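Local coordinates for metallo-beta-lactamase (Bradyrhizobium japonicum, PDB 2GMN), which probably hydrolyses the amide bond of beta-lactam antibiotics, as a zinc-dependent enzyme of the subclass B3 metallo-beta-lactamases, at residues V136-R141 against T150-P155; S163-V168 against E176-C181; K209-K214 against E248-A253. One frame throughout, in Å; residues are numbered along the deposited sequence.

How the contacts relate
Contacts 1 and 2 lie in one mixed sheet, where strands 147-153 and 162-170 are neighbours, and their centres are about 11 Å apart. His152 N of contact 1 lies 2.8 Å from Ser163 O of contact 2, a probable hydrogen bond between these strands. Contact 3 belongs to the helices outside that sheet, with its centre about 12 Å from contact 2; there Leu178 CD2 meets Leu249 CD2 at 3.7 Å. Contacts 1 and 3, about 16 Å apart between centres, share a zinc ion and its water. The zincs of His81, His83 and His157 and of Asp85, His86 and His222 match the dinuclear B3 active centre, so this one is additional.

Contact 1. Residues V136-R141 against T150-P155; sequences VKEGDR and TAHATP. With ZN (zinc ion), chain E.
The carboxylate of Glu138 and the ring of His152 meet at a zinc ion, their planes 60° apart, so the two groups neither stack nor lie flat together. Glu138 OE2 approaches the imidazole obliquely, while the zinc-bound water sits at the ring's edge, in its plane. The site lies beside a beta hairpin of strands 141-144 and 147-153, at the border of the second sheet of the metallo-beta-lactamase fold. Glu138 OE2 binds the zinc at 2.1 Å, and His152 ND1 does so at 2.1 Å; water and Lys209 complete the set. The other carboxylate oxygen is also used: Ala153 N donates to Glu138 OE1 at 2.9 Å, nearly along its C-O bond. One acid therefore grips both metal and strand, which should hold the carboxylate against rotation. CG stands opposite the backbone N, and a bend at chi2 (74°) then turns the carboxylate to the metal. Glu138 and Gly139 form the corners of a type II turn from Lys137 to Asp140. Gly139, with positive phi, directs its N to Ala151 O at 2.8 Å, and Ala151 N returns a nearly straight bond to Asp140 O at 2.9 Å. Ala151 is thus tied through both its backbone groups, and its buried methyl points into the turn, 3.9 Å from Val136 CG2. One residue earlier in the strand, Thr150 CG2 lies 4.0 Å from Gly139 CA. The turn is also braced within itself. Asp140 OD1 receives Lys137 NZ in a salt bridge through its syn lone pair, whereas Lys137 N reaches Asp140 OD2 at 2.9 Å from above the carboxylate, 67° out of its plane.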
ATOM      1  N   VAL A 136       2.970 -12.970  -6.321  1.00 14.25           N
ATOM      2  CA  VAL A 136       4.098 -12.371  -7.031  1.00 14.53           C
ATOM      3  C   VAL A 136       5.410 -12.448  -6.276  1.00 15.11           C
ATOM      4  O   VAL A 136       5.441 -12.528  -5.048  1.00 14.63           O
ATOM      5  CB  VAL A 136       3.824 -10.900  -7.495  1.00 14.46           C
ATOM      6  CG1 VAL A 136       2.715 -10.866  -8.526  1.00 14.66           C
ATOM      7  CG2 VAL A 136       3.539  -9.961  -6.309  1.00 14.32           C
ATOM      8  N   LYS A 137       6.495 -12.420  -7.046  1.00 15.83           N
ATOM      9  CA  LYS A 137       7.847 -12.339  -6.512  1.00 16.55           C
ATOM     10  C   LYS A 137       8.564 -11.113  -7.084  1.00 16.15           C
ATOM     11  O   LYS A 137       8.050 -10.457  -7.989  1.00 16.11           O
ATOM     12  CB  LYS A 137       8.647 -13.613  -6.828  1.00 17.38           C
ATOM     13  CG  LYS A 137       8.569 -14.100  -8.269  1.00 20.15           C
ATOM     14  CD  LYS A 137       7.648 -15.312  -8.399  1.00 23.04           C
ATOM     15  CE  LYS A 137       7.168 -15.529  -9.834  1.00 24.70           C
ATOM     16  NZ  LYS A 137       8.270 -15.495 -10.838  1.00 25.81           N
ATOM     17  N   GLU A 138       9.744 -10.817  -6.548  1.00 15.85           N
ATOM     18  CA  GLU A 138      10.559  -9.700  -7.014  1.00 15.87           C
ATOM     19  C   GLU A 138      10.682  -9.685  -8.537  1.00 15.84           C
ATOM     20  O   GLU A 138      11.050 -10.694  -9.154  1.00 15.97           O
ATOM     21  CB  GLU A 138      11.949  -9.765  -6.370  1.00 15.72           C
ATOM     22  CG  GLU A 138      12.989  -8.848  -7.001  1.00 15.51           C
ATOM     23  CD  GLU A 138      12.792  -7.388  -6.654  1.00 15.97           C
ATOM     24  OE1 GLU A 138      12.161  -7.067  -5.624  1.00 16.65           O
ATOM     25  OE2 GLU A 138      13.308  -6.539  -7.409  1.00 16.26           O
ATOM     26  N   GLY A 139      10.350  -8.540  -9.133  1.00 15.57           N
ATOM     27  CA  GLY A 139      10.539  -8.330 -10.564  1.00 15.35           C
ATOM     28  C   GLY A 139       9.399  -8.774 -11.457  1.00 14.85           C
ATOM     29  O   GLY A 139       9.435  -8.532 -12.667  1.00 15.52           O
ATOM     30  N   ASP A 140       8.385  -9.427 -10.885  1.00 14.97           N
ATOM     31  CA  ASP A 140       7.217  -9.824 -11.664  1.00 14.70           C
ATOM     32  C   ASP A 140       6.515  -8.590 -12.214  1.00 14.66           C
ATOM     33  O   ASP A 140       6.401  -7.568 -11.533  1.00 14.06           O
ATOM     34  CB  ASP A 140       6.234 -10.627 -10.815  1.00 15.16           C
ATOM     35  CG  ASP A 140       6.674 -12.056 -10.593  1.00 16.89           C
ATOM     36  OD1 ASP A 140       7.737 -12.475 -11.121  1.00 18.49           O
ATOM     37  OD2 ASP A 140       5.938 -12.762  -9.870  1.00 18.00           O
ATOM     38  N   ARG A 141       6.044  -8.706 -13.446  1.00 14.76           N
ATOM     39  CA  ARG A 141       5.364  -7.608 -14.110  1.00 15.68           C
ATOM     40  C   ARG A 141       3.878  -7.911 -14.248  1.00 15.01           C
ATOM     41  O   ARG A 141       3.486  -8.969 -14.744  1.00 15.22           O
ATOM     42  CB  ARG A 141       5.993  -7.346 -15.476  1.00 15.83           C
ATOM     43  CG  ARG A 141       7.404  -6.761 -15.416  1.00 17.47           C
ATOM     44  CD  ARG A 141       8.074  -6.793 -16.793  1.00 19.45           C
ATOM     45  NE  ARG A 141       7.433  -5.874 -17.733  1.00 23.91           N
ATOM     46  CZ  ARG A 141       7.600  -5.898 -19.053  1.00 23.71           C
ATOM     47  NH1 ARG A 141       6.961  -5.016 -19.816  1.00 25.92           N
ATOM     48  NH2 ARG A 141       8.399  -6.801 -19.614  1.00 26.24           N
ATOM     49  N   THR A 150       5.542  -3.198 -11.654  1.00 10.96           N
ATOM     50  CA  THR A 150       6.562  -4.181 -11.321  1.00 10.99           C
ATOM     51  C   THR A 150       6.598  -4.386  -9.820  1.00 10.67           C
ATOM     52  O   THR A 150       6.635  -3.420  -9.060  1.00 10.24           O
ATOM     53  CB  THR A 150       7.940  -3.746 -11.854  1.00 11.66           C
ATOM     54  OG1 THR A 150       7.876  -3.665 -13.281  1.00 13.39           O
ATOM     55  CG2 THR A 150       9.037  -4.731 -11.453  1.00 12.22           C
ATOM     56  N   ALA A 151       6.572  -5.655  -9.410  1.00 10.67           N
ATOM     57  CA  ALA A 151       6.603  -6.015  -7.999  1.00 10.95           C
ATOM     58  C   ALA A 151       8.013  -5.936  -7.448  1.00 11.08           C
ATOM     59  O   ALA A 151       8.964  -6.405  -8.087  1.00 11.52           O
ATOM     60  CB  ALA A 151       6.051  -7.428  -7.807  1.00 11.15           C
ATOM     61  N   HIS A 152       8.144  -5.339  -6.267  1.00 11.11           N
ATOM     62  CA  HIS A 152       9.398  -5.338  -5.529  1.00 11.75           C
ATOM     63  C   HIS A 152       9.173  -5.926  -4.145  1.00 11.93           C
ATOM     64  O   HIS A 152       8.296  -5.462  -3.412  1.00 12.38           O
ATOM     65  CB  HIS A 152       9.958  -3.924  -5.422  1.00 12.27           C
ATOM     66  CG  HIS A 152      10.392  -3.352  -6.736  1.00 12.95           C
ATOM     67  ND1 HIS A 152      11.654  -3.557  -7.251  1.00 13.85           N
ATOM     68  CD2 HIS A 152       9.732  -2.595  -7.644  1.00 13.07           C
ATOM     69  CE1 HIS A 152      11.757  -2.939  -8.416  1.00 14.44           C
ATOM     70  NE2 HIS A 152      10.604  -2.351  -8.680  1.00 14.13           N
ATOM     71  N   ALA A 153       9.948  -6.952  -3.803  1.00 12.27           N
ATOM     72  CA  ALA A 153       9.796  -7.602  -2.507  1.00 12.44           C
ATOM     73  C   ALA A 153      10.460  -6.748  -1.434  1.00 12.69           C
ATOM     74  O   ALA A 153      11.685  -6.607  -1.402  1.00 13.14           O
ATOM     75  CB  ALA A 153      10.381  -9.014  -2.540  1.00 12.77           C
ATOM     76  N   THR A 154       9.649  -6.170  -0.555  1.00 11.72           N
ATOM     77  CA  THR A 154      10.135  -5.267   0.487  1.00 11.32           C
ATOM     78  C   THR A 154       9.541  -5.689   1.836  1.00 11.21           C
ATOM     79  O   THR A 154       8.825  -4.917   2.491  1.00 10.83           O
ATOM     80  CB  THR A 154       9.789  -3.785   0.169  1.00 11.23           C
ATOM     81  OG1 THR A 154       8.401  -3.689  -0.149  1.00 11.64           O
ATOM     82  CG2 THR A 154      10.604  -3.275  -1.022  1.00 12.08           C
ATOM     83  N   PRO A 155       9.873  -6.920   2.267  1.00 10.74           N
ATOM     84  CA  PRO A 155       9.268  -7.458   3.479  1.00 10.67           C
ATOM     85  C   PRO A 155       9.726  -6.776   4.757  1.00 10.44           C
ATOM     86  O   PRO A 155      10.693  -6.004   4.767  1.00 11.18           O
ATOM     87  CB  PRO A 155       9.728  -8.920   3.467  1.00 10.79           C
ATOM     88  CG  PRO A 155      11.037  -8.876   2.763  1.00 10.69           C
ATOM     89  CD  PRO A 155      10.806  -7.886   1.659  1.00 11.29           C
TER
HETATM   90 ZN    ZN E 805      13.289  -4.632  -6.601  1.00 22.14          ZN
HETATM   91  O   HOH W   1      14.841  -3.801  -7.637  1.00 18.16           O

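Contact 2. Residues S163-V168 against E176-C181; sequences SWEMTV and EVLFFC
The antiparallel hairpin of strands 162-170 and 173-179 supplies the central strand of the five-stranded sheet and its neighbour, and residues 163-168 pair here with 176-181. Trp164 with Phe179 and Met166 with Val177 are the hydrogen-bonded pairs. Phe179 N meets Trp164 O at 2.8 Å, and Val177 N meets Met166 O at 2.8 Å; the reverse bonds are slightly longer. Trp164, Met166, Val177 and Phe179 share one buried face. Ile27 of the first sheet covers Met166, Val177 and Phe179, Tyr38 meets the Phe179 ring edge-to-face, and Trp164 NE1 is bonded to Asn79 O. There Met166 SD lies at the edge of the Phe179 ring, in its plane, 4.0 Å from CE2: a Met-aromatic contact. Met166 chi1 of 66°, with CG between the backbone N and the carbonyl carbon, raises the sulfur beside that edge. Farther along, Val168 CG2 rests 3.7 Å from Val177 CG2. At the opposite end Ser163 OG takes Cys181 N at 3.1 Å and also bonds Thr154 OG1, beside the Cys161-Cys181 disulfide. The other face carries Glu165, Thr167, Glu176 and Leu178. Glu165 and Glu176 cross at about a right angle, their carboxylate planes 56° apart. A water donates to Thr167 OG1 and, at 2.8 Å, to Glu176 OE1. Thr167 OG1 lies only 2.4 Å from Glu176 OE2, a hydrogen bond so short that its exact length is doubtful. The 2.7 Å between Glu165 OE2 and Glu176 OE1 suggests that one acid probably holds a proton, which would ease the repulsion of two like charges.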
ATOM      1  N   SER A 163       6.150  -3.622  -2.760  1.00  8.95           N
ATOM      2  CA  SER A 163       6.129  -2.262  -3.273  1.00  9.26           C
ATOM      3  C   SER A 163       6.002  -2.334  -4.786  1.00  9.51           C
ATOM      4  O   SER A 163       6.671  -3.140  -5.437  1.00 11.26           O
ATOM      5  CB  SER A 163       7.412  -1.536  -2.883  1.00  9.28           C
ATOM      6  OG  SER A 163       7.482  -1.409  -1.479  1.00  9.78           O
ATOM      7  N   TRP A 164       5.147  -1.487  -5.346  1.00  8.91           N
ATOM      8  CA  TRP A 164       4.793  -1.572  -6.753  1.00  9.21           C
ATOM      9  C   TRP A 164       5.295  -0.358  -7.511  1.00  8.99           C
ATOM     10  O   TRP A 164       5.009   0.774  -7.119  1.00  9.12           O
ATOM     11  CB  TRP A 164       3.281  -1.632  -6.876  1.00  8.66           C
ATOM     12  CG  TRP A 164       2.677  -2.924  -6.361  1.00  8.54           C
ATOM     13  CD1 TRP A 164       2.071  -3.135  -5.151  1.00  9.18           C
ATOM     14  CD2 TRP A 164       2.618  -4.165  -7.065  1.00  8.57           C
ATOM     15  NE1 TRP A 164       1.638  -4.441  -5.063  1.00  9.38           N
ATOM     16  CE2 TRP A 164       1.960  -5.095  -6.224  1.00  8.80           C
ATOM     17  CE3 TRP A 164       3.058  -4.587  -8.327  1.00  9.65           C
ATOM     18  CZ2 TRP A 164       1.743  -6.419  -6.605  1.00  8.97           C
ATOM     19  CZ3 TRP A 164       2.839  -5.894  -8.705  1.00  9.28           C
ATOM     20  CH2 TRP A 164       2.180  -6.798  -7.848  1.00  9.10           C
ATOM     21  N   GLU A 165       6.070  -0.602  -8.569  1.00  9.52           N
ATOM     22  CA  GLU A 165       6.629   0.484  -9.367  1.00 10.42           C
ATOM     23  C   GLU A 165       5.932   0.604 -10.718  1.00 10.31           C
ATOM     24  O   GLU A 165       5.619  -0.396 -11.354  1.00 10.48           O
ATOM     25  CB  GLU A 165       8.123   0.243  -9.574  1.00 11.16           C
ATOM     26  CG  GLU A 165       8.839   1.394 -10.282  1.00 13.35           C
ATOM     27  CD  GLU A 165      10.347   1.348 -10.137  1.00 17.18           C
ATOM     28  OE1 GLU A 165      10.851   0.806  -9.129  1.00 19.35           O
ATOM     29  OE2 GLU A 165      11.034   1.889 -11.031  1.00 19.46           O
ATOM     30  N   MET A 166       5.687   1.841 -11.153  1.00 10.34           N
ATOM     31  CA  MET A 166       5.140   2.071 -12.487  1.00 11.65           C
ATOM     32  C   MET A 166       5.608   3.417 -13.017  1.00 11.61           C
ATOM     33  O   MET A 166       6.037   4.268 -12.244  1.00 11.76           O
ATOM     34  CB  MET A 166       3.608   1.964 -12.517  1.00 11.86           C
ATOM     35  CG  MET A 166       2.874   3.027 -11.748  1.00 12.98           C
ATOM     36  SD  MET A 166       1.088   2.881 -11.990  1.00 13.59           S
ATOM     37  CE  MET A 166       0.858   3.745 -13.538  1.00 14.47           C
ATOM     38  N   THR A 167       5.526   3.579 -14.331  1.00 11.70           N
ATOM     39  CA  THR A 167       5.915   4.824 -14.999  1.00 12.37           C
ATOM     40  C   THR A 167       4.680   5.622 -15.372  1.00 12.23           C
ATOM     41  O   THR A 167       3.679   5.063 -15.836  1.00 13.17           O
ATOM     42  CB  THR A 167       6.690   4.519 -16.284  1.00 12.61           C
ATOM     43  OG1 THR A 167       7.801   3.678 -15.967  1.00 13.74           O
ATOM     44  CG2 THR A 167       7.196   5.806 -16.969  1.00 12.85           C
ATOM     45  N   VAL A 168       4.751   6.931 -15.149  1.00 11.82           N
ATOM     46  CA  VAL A 168       3.693   7.848 -15.571  1.00 12.17           C
ATOM     47  C   VAL A 168       4.300   9.000 -16.349  1.00 12.73           C
ATOM     48  O   VAL A 168       5.520   9.142 -16.387  1.00 12.57           O
ATOM     49  CB  VAL A 168       2.871   8.406 -14.379  1.00 11.94           C
ATOM     50  CG1 VAL A 168       2.181   7.266 -13.625  1.00 12.54           C
ATOM     51  CG2 VAL A 168       3.742   9.236 -13.433  1.00 10.92           C
ATOM     52  N   GLU A 176       8.924   7.963 -12.410  1.00 11.56           N
ATOM     53  CA  GLU A 176       8.777   6.668 -11.747  1.00 11.79           C
ATOM     54  C   GLU A 176       8.044   6.823 -10.433  1.00 10.94           C
ATOM     55  O   GLU A 176       8.432   7.630  -9.597  1.00 10.59           O
ATOM     56  CB  GLU A 176      10.145   6.025 -11.502  1.00 12.79           C
ATOM     57  CG  GLU A 176      10.807   5.469 -12.761  1.00 16.06           C
ATOM     58  CD  GLU A 176       9.952   4.411 -13.463  1.00 19.22           C
ATOM     59  OE1 GLU A 176       9.715   3.318 -12.900  1.00 21.34           O
ATOM     60  OE2 GLU A 176       9.524   4.668 -14.594  1.00 19.94           O
ATOM     61  N   VAL A 177       6.979   6.034 -10.268  1.00  9.72           N
ATOM     62  CA  VAL A 177       6.147   6.025  -9.071  1.00  9.42           C
ATOM     63  C   VAL A 177       6.395   4.743  -8.282  1.00  9.01           C
ATOM     64  O   VAL A 177       6.518   3.679  -8.880  1.00  9.56           O
ATOM     65  CB  VAL A 177       4.651   6.074  -9.466  1.00  9.38           C
ATOM     66  CG1 VAL A 177       3.767   6.058  -8.236  1.00  9.76           C
ATOM     67  CG2 VAL A 177       4.363   7.316 -10.288  1.00  9.99           C
ATOM     68  N   LEU A 178       6.472   4.850  -6.961  1.00  8.73           N
ATOM     69  CA  LEU A 178       6.504   3.652  -6.128  1.00  8.75           C
ATOM     70  C   LEU A 178       5.375   3.699  -5.124  1.00  8.72           C
ATOM     71  O   LEU A 178       5.313   4.608  -4.305  1.00  9.16           O
ATOM     72  CB  LEU A 178       7.822   3.505  -5.362  1.00  8.94           C
ATOM     73  CG  LEU A 178       7.954   2.143  -4.658  1.00  9.36           C
ATOM     74  CD1 LEU A 178       8.259   1.025  -5.651  1.00 10.24           C
ATOM     75  CD2 LEU A 178       8.991   2.241  -3.568  1.00 10.60           C
ATOM     76  N   PHE A 179       4.482   2.711  -5.192  1.00  8.87           N
ATOM     77  CA  PHE A 179       3.545   2.468  -4.108  1.00  8.97           C
ATOM     78  C   PHE A 179       4.329   1.661  -3.079  1.00  9.22           C
ATOM     79  O   PHE A 179       4.417   0.427  -3.171  1.00  9.76           O
ATOM     80  CB  PHE A 179       2.332   1.675  -4.598  1.00  8.70           C
ATOM     81  CG  PHE A 179       1.543   2.367  -5.684  1.00  7.96           C
ATOM     82  CD1 PHE A 179       0.458   3.169  -5.361  1.00  7.99           C
ATOM     83  CD2 PHE A 179       1.880   2.207  -7.031  1.00  8.52           C
ATOM     84  CE1 PHE A 179      -0.294   3.786  -6.359  1.00  7.29           C
ATOM     85  CE2 PHE A 179       1.129   2.832  -8.037  1.00  7.63           C
ATOM     86  CZ  PHE A 179       0.047   3.624  -7.693  1.00  7.50           C
ATOM     87  N   PHE A 180       4.936   2.368  -2.135  1.00  9.59           N
ATOM     88  CA  PHE A 180       5.754   1.742  -1.095  1.00 10.29           C
ATOM     89  C   PHE A 180       4.829   0.979  -0.165  1.00 10.70           C
ATOM     90  O   PHE A 180       3.756   1.459   0.162  1.00 11.05           O
ATOM     91  CB  PHE A 180       6.560   2.814  -0.345  1.00 10.94           C
ATOM     92  CG  PHE A 180       7.424   2.271   0.761  1.00 11.55           C
ATOM     93  CD1 PHE A 180       8.451   1.375   0.476  1.00 11.66           C
ATOM     94  CD2 PHE A 180       7.212   2.663   2.081  1.00 11.62           C
ATOM     95  CE1 PHE A 180       9.247   0.851   1.501  1.00 12.62           C
ATOM     96  CE2 PHE A 180       8.011   2.151   3.115  1.00 12.64           C
ATOM     97  CZ  PHE A 180       9.030   1.250   2.821  1.00 12.37           C
ATOM     98  N   CYS A 181       5.238  -0.214   0.254  1.00 10.56           N
ATOM     99  CA  CYS A 181       4.298  -1.108   0.928  1.00 11.37           C
ATOM    100  C   CYS A 181       4.057  -0.828   2.411  1.00 12.05           C
ATOM    101  O   CYS A 181       3.074  -1.300   2.965  1.00 12.35           O
ATOM    102  CB  CYS A 181       4.714  -2.560   0.724  1.00 11.66           C
ATOM    103  SG  CYS A 181       6.065  -3.072   1.776  1.00 12.74           S
TER
HETATM  104  O   HOH W   2       8.100   1.373 -14.110  1.00 31.95           O

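Contact 3. Residues K209-K214 against E248-A253; sequences KAKAMK and ELVTYA. With ZN (zinc ion), chain E.
Apolar packing centres on Ala210, Leu249 and Ala253, with Lys211 and Val250 covering its exposed border; no hydrogen bond crosses it. The Ala210 methyl touches two neighbours from the opposing helix: CB lies 3.9 Å from Leu249 CD1 and 3.9 Å from Ala253 CB. Lys211 contributes its aliphatic stem, with CG against Ala253 CB at 3.8 Å. Met213 is more distant, its CB 4.3 Å from Leu249 CD2.

Methyl groups also meet backbone oxygens. Leu249 has CG extended away from its backbone N (chi1 178°), and this sends CD2 to within 3.3 Å of Ala210 O, an oxygen whose bond from Met213 N is weak. One residue on, Val250 CG2 lies 3.4 Å from Lys211 O, at the edge of the interface.

Metal binding falls to the preceding residue, Lys209, which does not touch helix 248-270. Lys209 is extended until a final bend at chi4 (70°) and binds zinc through NZ at 2.0 Å, joining Glu138, His152 and a water. An amine bound this way is probably neutral. The Met213 methyl, CE, lies 4.0 Å from the same zinc without binding it.

The C-terminal end of helix 199-212 thus packs on the opening turns of helix 248-270. Leu249 and Met213 also touch Leu178 of the second sheet, an arrangement typical of the outer helical layer in the alpha-beta/beta-alpha sandwich of metallo-beta-lactamases.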
ATOM      1  N   LYS A 209      17.191  -1.410   0.418  1.00 13.28           N
ATOM      2  CA  LYS A 209      16.577  -1.481  -0.906  1.00 13.95           C
ATOM      3  C   LYS A 209      15.873  -0.176  -1.286  1.00 14.19           C
ATOM      4  O   LYS A 209      16.077   0.351  -2.389  1.00 14.40           O
ATOM      5  CB  LYS A 209      15.580  -2.643  -0.940  1.00 13.94           C
ATOM      6  CG  LYS A 209      15.019  -2.948  -2.317  1.00 15.93           C
ATOM      7  CD  LYS A 209      14.078  -4.139  -2.253  1.00 17.19           C
ATOM      8  CE  LYS A 209      13.225  -4.226  -3.504  1.00 18.83           C
ATOM      9  NZ  LYS A 209      13.976  -4.612  -4.717  1.00 18.56           N
ATOM     10  N   ALA A 210      15.051   0.346  -0.379  1.00 14.28           N
ATOM     11  CA  ALA A 210      14.304   1.578  -0.629  1.00 14.70           C
ATOM     12  C   ALA A 210      15.238   2.747  -0.954  1.00 15.10           C
ATOM     13  O   ALA A 210      14.983   3.532  -1.875  1.00 15.05           O
ATOM     14  CB  ALA A 210      13.392   1.911   0.561  1.00 15.13           C
ATOM     15  N   LYS A 211      16.342   2.841  -0.218  1.00 15.55           N
ATOM     16  CA  LYS A 211      17.292   3.941  -0.405  1.00 16.64           C
ATOM     17  C   LYS A 211      18.051   3.853  -1.734  1.00 16.85           C
ATOM     18  O   LYS A 211      18.616   4.853  -2.198  1.00 17.23           O
ATOM     19  CB  LYS A 211      18.259   4.007   0.782  1.00 16.27           C
ATOM     20  CG  LYS A 211      17.604   4.555   2.046  1.00 16.78           C
ATOM     21  CD  LYS A 211      18.473   4.410   3.294  1.00 18.30           C
ATOM     22  CE  LYS A 211      19.412   5.584   3.480  1.00 21.33           C
ATOM     23  NZ  LYS A 211      20.176   5.441   4.757  1.00 22.68           N
ATOM     24  N   ALA A 212      18.040   2.669  -2.347  1.00 17.17           N
ATOM     25  CA  ALA A 212      18.759   2.422  -3.599  1.00 17.66           C
ATOM     26  C   ALA A 212      17.895   2.602  -4.847  1.00 17.98           C
ATOM     27  O   ALA A 212      18.411   2.624  -5.964  1.00 18.17           O
ATOM     28  CB  ALA A 212      19.379   1.026  -3.585  1.00 18.14           C
ATOM     29  N   MET A 213      16.583   2.721  -4.657  1.00 17.85           N
ATOM     30  CA  MET A 213      15.665   2.882  -5.781  1.00 18.49           C
ATOM     31  C   MET A 213      15.664   4.317  -6.294  1.00 18.25           C
ATOM     32  O   MET A 213      15.934   5.254  -5.544  1.00 18.79           O
ATOM     33  CB  MET A 213      14.251   2.452  -5.389  1.00 18.51           C
ATOM     34  CG  MET A 213      14.137   0.971  -5.086  1.00 18.22           C
ATOM     35  SD  MET A 213      12.535   0.558  -4.390  1.00 21.10           S
ATOM     36  CE  MET A 213      12.445  -1.165  -4.812  1.00 21.25           C
ATOM     37  N   LYS A 214      15.374   4.467  -7.581  1.00 17.56           N
ATOM     38  CA  LYS A 214      15.314   5.778  -8.217  1.00 17.41           C
ATOM     39  C   LYS A 214      13.848   6.103  -8.474  1.00 16.31           C
ATOM     40  O   LYS A 214      13.282   5.691  -9.487  1.00 17.23           O
ATOM     41  CB  LYS A 214      16.120   5.771  -9.519  1.00 18.22           C
ATOM     42  CG  LYS A 214      17.594   5.406  -9.346  1.00 20.64           C
ATOM     43  CD  LYS A 214      18.394   6.533  -8.705  1.00 23.68           C
ATOM     44  CE  LYS A 214      19.868   6.162  -8.588  1.00 23.17           C
ATOM     45  NZ  LYS A 214      20.684   7.290  -8.054  1.00 26.67           N
ATOM     46  N   GLU A 248      12.520  11.806  -1.769  1.00 15.05           N
ATOM     47  CA  GLU A 248      11.669  11.551  -0.617  1.00 14.38           C
ATOM     48  C   GLU A 248      11.790  10.151  -0.036  1.00 14.43           C
ATOM     49  O   GLU A 248      11.782  10.005   1.185  1.00 14.27           O
ATOM     50  CB  GLU A 248      10.207  11.848  -0.937  1.00 13.93           C
ATOM     51  CG  GLU A 248       9.352  11.955   0.314  1.00 14.06           C
ATOM     52  CD  GLU A 248       7.960  12.450   0.033  1.00 14.18           C
ATOM     53  OE1 GLU A 248       7.683  12.779  -1.146  1.00 15.27           O
ATOM     54  OE2 GLU A 248       7.150  12.514   0.986  1.00 13.85           O
ATOM     55  N   LEU A 249      11.894   9.139  -0.895  1.00 14.30           N
ATOM     56  CA  LEU A 249      11.979   7.760  -0.414  1.00 14.92           C
ATOM     57  C   LEU A 249      13.258   7.530   0.402  1.00 14.99           C
ATOM     58  O   LEU A 249      13.230   6.834   1.412  1.00 15.26           O
ATOM     59  CB  LEU A 249      11.841   6.750  -1.561  1.00 14.86           C
ATOM     60  CG  LEU A 249      11.953   5.257  -1.214  1.00 15.67           C
ATOM     61  CD1 LEU A 249      10.931   4.824  -0.174  1.00 16.01           C
ATOM     62  CD2 LEU A 249      11.823   4.429  -2.470  1.00 15.77           C
ATOM     63  N   VAL A 250      14.370   8.132  -0.016  1.00 14.81           N
ATOM     64  CA  VAL A 250      15.599   8.024   0.779  1.00 14.92           C
ATOM     65  C   VAL A 250      15.409   8.665   2.153  1.00 14.58           C
ATOM     66  O   VAL A 250      15.747   8.065   3.176  1.00 14.60           O
ATOM     67  CB  VAL A 250      16.827   8.632   0.051  1.00 14.75           C
ATOM     68  CG1 VAL A 250      17.995   8.805   1.011  1.00 16.07           C
ATOM     69  CG2 VAL A 250      17.244   7.753  -1.123  1.00 15.92           C
ATOM     70  N   THR A 251      14.872   9.882   2.177  1.00 14.25           N
ATOM     71  CA  THR A 251      14.609  10.592   3.433  1.00 14.43           C
ATOM     72  C   THR A 251      13.652   9.795   4.328  1.00 13.82           C
ATOM     73  O   THR A 251      13.878   9.636   5.535  1.00 13.64           O
ATOM     74  CB  THR A 251      14.065  12.020   3.156  1.00 14.99           C
ATOM     75  OG1 THR A 251      15.048  12.768   2.432  1.00 16.58           O
ATOM     76  CG2 THR A 251      13.730  12.772   4.448  1.00 15.35           C
ATOM     77  N   TYR A 252      12.574   9.307   3.730  1.00 13.36           N
ATOM     78  CA  TYR A 252      11.583   8.560   4.483  1.00 12.58           C
ATOM     79  C   TYR A 252      12.133   7.244   5.030  1.00 12.41           C
ATOM     80  O   TYR A 252      11.917   6.925   6.196  1.00 12.34           O
ATOM     81  CB  TYR A 252      10.350   8.310   3.621  1.00 12.55           C
ATOM     82  CG  TYR A 252       9.241   7.630   4.379  1.00 11.58           C
ATOM     83  CD1 TYR A 252       8.658   8.240   5.493  1.00 12.20           C
ATOM     84  CD2 TYR A 252       8.763   6.385   3.978  1.00 11.83           C
ATOM     85  CE1 TYR A 252       7.634   7.626   6.197  1.00 12.62           C
ATOM     86  CE2 TYR A 252       7.738   5.763   4.675  1.00 12.15           C
ATOM     87  CZ  TYR A 252       7.185   6.383   5.780  1.00 11.87           C
ATOM     88  OH  TYR A 252       6.174   5.755   6.467  1.00 12.62           O
ATOM     89  N   ALA A 253      12.833   6.488   4.186  1.00 11.95           N
ATOM     90  CA  ALA A 253      13.429   5.222   4.629  1.00 12.43           C
ATOM     91  C   ALA A 253      14.466   5.443   5.732  1.00 12.79           C
ATOM     92  O   ALA A 253      14.594   4.628   6.647  1.00 13.14           O
ATOM     93  CB  ALA A 253      14.034   4.475   3.461  1.00 12.80           C
TER
HETATM   94 ZN    ZN E 805      13.289  -4.632  -6.601  1.00 22.14          ZN
HETATM   95  O   HOH W   1      14.841  -3.801  -7.637  1.00 18.16           O